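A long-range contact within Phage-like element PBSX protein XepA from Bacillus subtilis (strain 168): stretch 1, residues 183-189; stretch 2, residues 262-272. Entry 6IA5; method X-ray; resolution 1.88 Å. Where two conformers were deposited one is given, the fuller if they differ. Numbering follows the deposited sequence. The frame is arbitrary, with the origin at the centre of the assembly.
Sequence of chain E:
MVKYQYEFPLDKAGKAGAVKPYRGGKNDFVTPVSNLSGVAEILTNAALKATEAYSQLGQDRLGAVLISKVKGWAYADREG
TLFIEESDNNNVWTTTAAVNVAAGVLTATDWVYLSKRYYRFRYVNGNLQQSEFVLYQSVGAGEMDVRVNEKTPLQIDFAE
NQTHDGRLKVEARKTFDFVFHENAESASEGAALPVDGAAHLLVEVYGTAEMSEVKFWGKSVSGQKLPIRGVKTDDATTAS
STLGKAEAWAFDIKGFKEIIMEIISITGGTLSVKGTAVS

Stretch 1 183-189: NAESASE
Stretch 2 (262-272) EIISITGGTLS

Residues 183-189 run antiparallel to 262-272 and pair backbone to backbone at two places, with the strand 262-267 and the start of the strand at 271 joined by a loop of G268, G269 and T270. At the first, A184 pairs with L271 (CA-CA 5.1 Å): A184 N donates to L271 O at 2.8 Å, and L271 N to A184 O at 3.1 Å. A184 O also lies 3.0 Å from T270 CA in a CA-H...O contact. At the second, a single bridge joins S188 and I263 (CA-CA 5.3 Å); I263 N donates to S188 O at 2.9 Å, while the return bond from S188 N to I263 O, 3.0 Å, is weak because its angle is only 124°.

N183 turns the corner with phi/psi 55/44. Its N donates to S272 OG at 3.0 Å, which the m rotamer of S272 (chi1 -65°) places within reach. Water 1 lies 2.7 Å from S272 OG and donates weakly to N183 OD1 at 3.5 Å.

A184 and L271 put their side chains on the same face. The small methyl of A184 leaves room for I263 (m, t), whose CD1 packs 3.5 Å from A184 CB. Between the bridges, I266 points toward stretch 1 with chi1 180° and chi2 172°; this extended t,t chain carries CD1 to 3.2 Å from A184 O, while CG2 lies 3.5 Å from S186 CA. A187, at phi/psi -59/137, sets its CB 3.4 Å from I264 O.

T270, chi1 61° (p), also points its CB toward stretch 1, its CG2 3.6 Å from E185 CG. Before it, G269 adopts 140/-167, where a CB would jam against the preceding carbonyl; G268, at 80/38, has the positive phi that glycine tolerates best.

E189 (m, t) and E262 (t, t) bring like charges close, OE1 to OE1 4.5 Å, but both oxygens are hydrogen-bonded elsewhere in the structure.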

# COMPACT_ATOMS: atom_id res chain seq x y z
N ASN E 183 15.68 10.02 -44.38
CA ASN E 183 16.35 10.58 -45.54
C ASN E 183 17.21 9.53 -46.25
O ASN E 183 18.34 9.81 -46.64
CB ASN E 183 17.18 11.81 -45.16
CG ASN E 183 16.33 12.91 -44.58
OD1 ASN E 183 15.26 13.20 -45.10
ND2 ASN E 183 16.79 13.49 -43.49
N ALA E 184 16.66 8.32 -46.42
CA ALA E 184 17.38 7.26 -47.10
C ALA E 184 17.60 7.65 -48.56
O ALA E 184 16.71 8.21 -49.19
CB ALA E 184 16.62 5.97 -46.98
N GLU E 185 18.80 7.33 -49.07
CA GLU E 185 19.18 7.68 -50.43
C GLU E 185 19.23 6.42 -51.29
O GLU E 185 19.17 6.51 -52.52
CB GLU E 185 20.57 8.30 -50.47
CG GLU E 185 20.65 9.64 -49.78
CD GLU E 185 22.07 10.18 -49.80
OE1 GLU E 185 22.76 9.96 -50.82
OE2 GLU E 185 22.49 10.79 -48.79
N SER E 186 19.32 5.26 -50.64
CA SER E 186 19.41 4.01 -51.37
C SER E 186 18.68 2.89 -50.63
O SER E 186 18.36 3.01 -49.46
CB SER E 186 20.85 3.65 -51.62
OG SER E 186 20.93 2.55 -52.51
N ALA E 187 18.42 1.80 -51.37
CA ALA E 187 17.65 0.66 -50.88
C ALA E 187 18.32 0.07 -49.66
O ALA E 187 19.54 -0.06 -49.63
CB ALA E 187 17.53 -0.38 -51.97
N SER E 188 17.53 -0.27 -48.64
CA SER E 188 17.99 -1.07 -47.52
C SER E 188 16.80 -1.44 -46.64
O SER E 188 15.72 -0.89 -46.79
CB SER E 188 19.09 -0.40 -46.73
OG SER E 188 18.60 0.51 -45.77
N GLU E 189 17.04 -2.36 -45.70
CA GLU E 189 16.01 -2.78 -44.78
C GLU E 189 15.71 -1.68 -43.77
O GLU E 189 14.56 -1.55 -43.34
CB GLU E 189 16.40 -4.08 -44.09
CG GLU E 189 16.24 -5.24 -45.02
CD GLU E 189 16.44 -6.60 -44.38
OE1 GLU E 189 16.54 -7.58 -45.13
OE2 GLU E 189 16.49 -6.65 -43.14
N GLU E 262 11.13 -2.03 -45.45
CA GLU E 262 12.30 -2.08 -46.30
C GLU E 262 12.09 -1.20 -47.53
O GLU E 262 11.09 -1.31 -48.24
CB GLU E 262 12.58 -3.53 -46.71
CG GLU E 262 13.60 -3.68 -47.83
CD GLU E 262 13.98 -5.11 -48.17
OE1 GLU E 262 13.28 -6.04 -47.75
OE2 GLU E 262 15.00 -5.31 -48.84
N ILE E 263 13.07 -0.32 -47.80
CA ILE E 263 13.08 0.36 -49.08
C ILE E 263 13.70 -0.59 -50.11
O ILE E 263 14.89 -0.89 -50.03
CB ILE E 263 13.79 1.72 -48.99
CG1 ILE E 263 13.07 2.66 -48.03
CG2 ILE E 263 13.90 2.34 -50.38
CD1 ILE E 263 13.82 3.91 -47.68
N ILE E 264 12.85 -1.07 -51.02
CA ILE E 264 13.19 -2.03 -52.06
C ILE E 264 13.96 -1.29 -53.15
O ILE E 264 14.93 -1.81 -53.70
CB ILE E 264 11.92 -2.71 -52.62
CG1 ILE E 264 11.27 -3.64 -51.59
CG2 ILE E 264 12.21 -3.46 -53.92
CD1 ILE E 264 12.19 -4.76 -51.13
N SER E 265 13.48 -0.09 -53.47
CA SER E 265 14.12 0.75 -54.46
C SER E 265 13.75 2.21 -54.21
O SER E 265 12.73 2.50 -53.60
CB SER E 265 13.74 0.33 -55.85
OG SER E 265 12.36 0.55 -56.05
N ILE E 266 14.63 3.10 -54.68
CA ILE E 266 14.46 4.53 -54.56
C ILE E 266 15.31 5.21 -55.64
O ILE E 266 16.45 4.79 -55.87
CB ILE E 266 14.83 4.96 -53.13
CG1 ILE E 266 14.70 6.46 -52.90
CG2 ILE E 266 16.20 4.45 -52.73
CD1 ILE E 266 14.88 6.86 -51.47
N THR E 267 14.74 6.22 -56.32
CA THR E 267 15.51 7.12 -57.16
C THR E 267 14.94 8.53 -57.05
O THR E 267 13.74 8.74 -56.81
CB THR E 267 15.49 6.70 -58.65
OG1 THR E 267 14.15 6.60 -59.15
CG2 THR E 267 16.23 5.42 -58.94
N GLY E 268 15.83 9.51 -57.26
CA GLY E 268 15.43 10.89 -57.50
C GLY E 268 15.08 11.64 -56.22
O GLY E 268 14.16 12.44 -56.21
N GLY E 269 15.81 11.38 -55.14
CA GLY E 269 15.51 12.03 -53.87
C GLY E 269 15.66 11.06 -52.70
O GLY E 269 16.23 9.98 -52.85
N THR E 270 15.15 11.46 -51.54
CA THR E 270 15.30 10.65 -50.34
C THR E 270 13.91 10.33 -49.77
O THR E 270 12.89 10.90 -50.17
CB THR E 270 16.21 11.35 -49.33
OG1 THR E 270 15.55 12.57 -49.03
CG2 THR E 270 17.61 11.62 -49.85
N LEU E 271 13.89 9.39 -48.81
CA LEU E 271 12.65 8.93 -48.22
C LEU E 271 12.86 8.68 -46.73
O LEU E 271 13.85 8.07 -46.34
CB LEU E 271 12.18 7.66 -48.95
CG LEU E 271 10.71 7.27 -48.72
CD1 LEU E 271 9.78 8.21 -49.48
CD2 LEU E 271 10.45 5.84 -49.16
N SER E 272 11.93 9.19 -45.92
CA SER E 272 11.87 8.85 -44.51
C SER E 272 10.70 7.91 -44.27
O SER E 272 9.66 8.02 -44.92
CB SER E 272 11.74 10.10 -43.67
OG SER E 272 12.89 10.92 -43.79
O HOH W 1 11.97 12.44 -45.88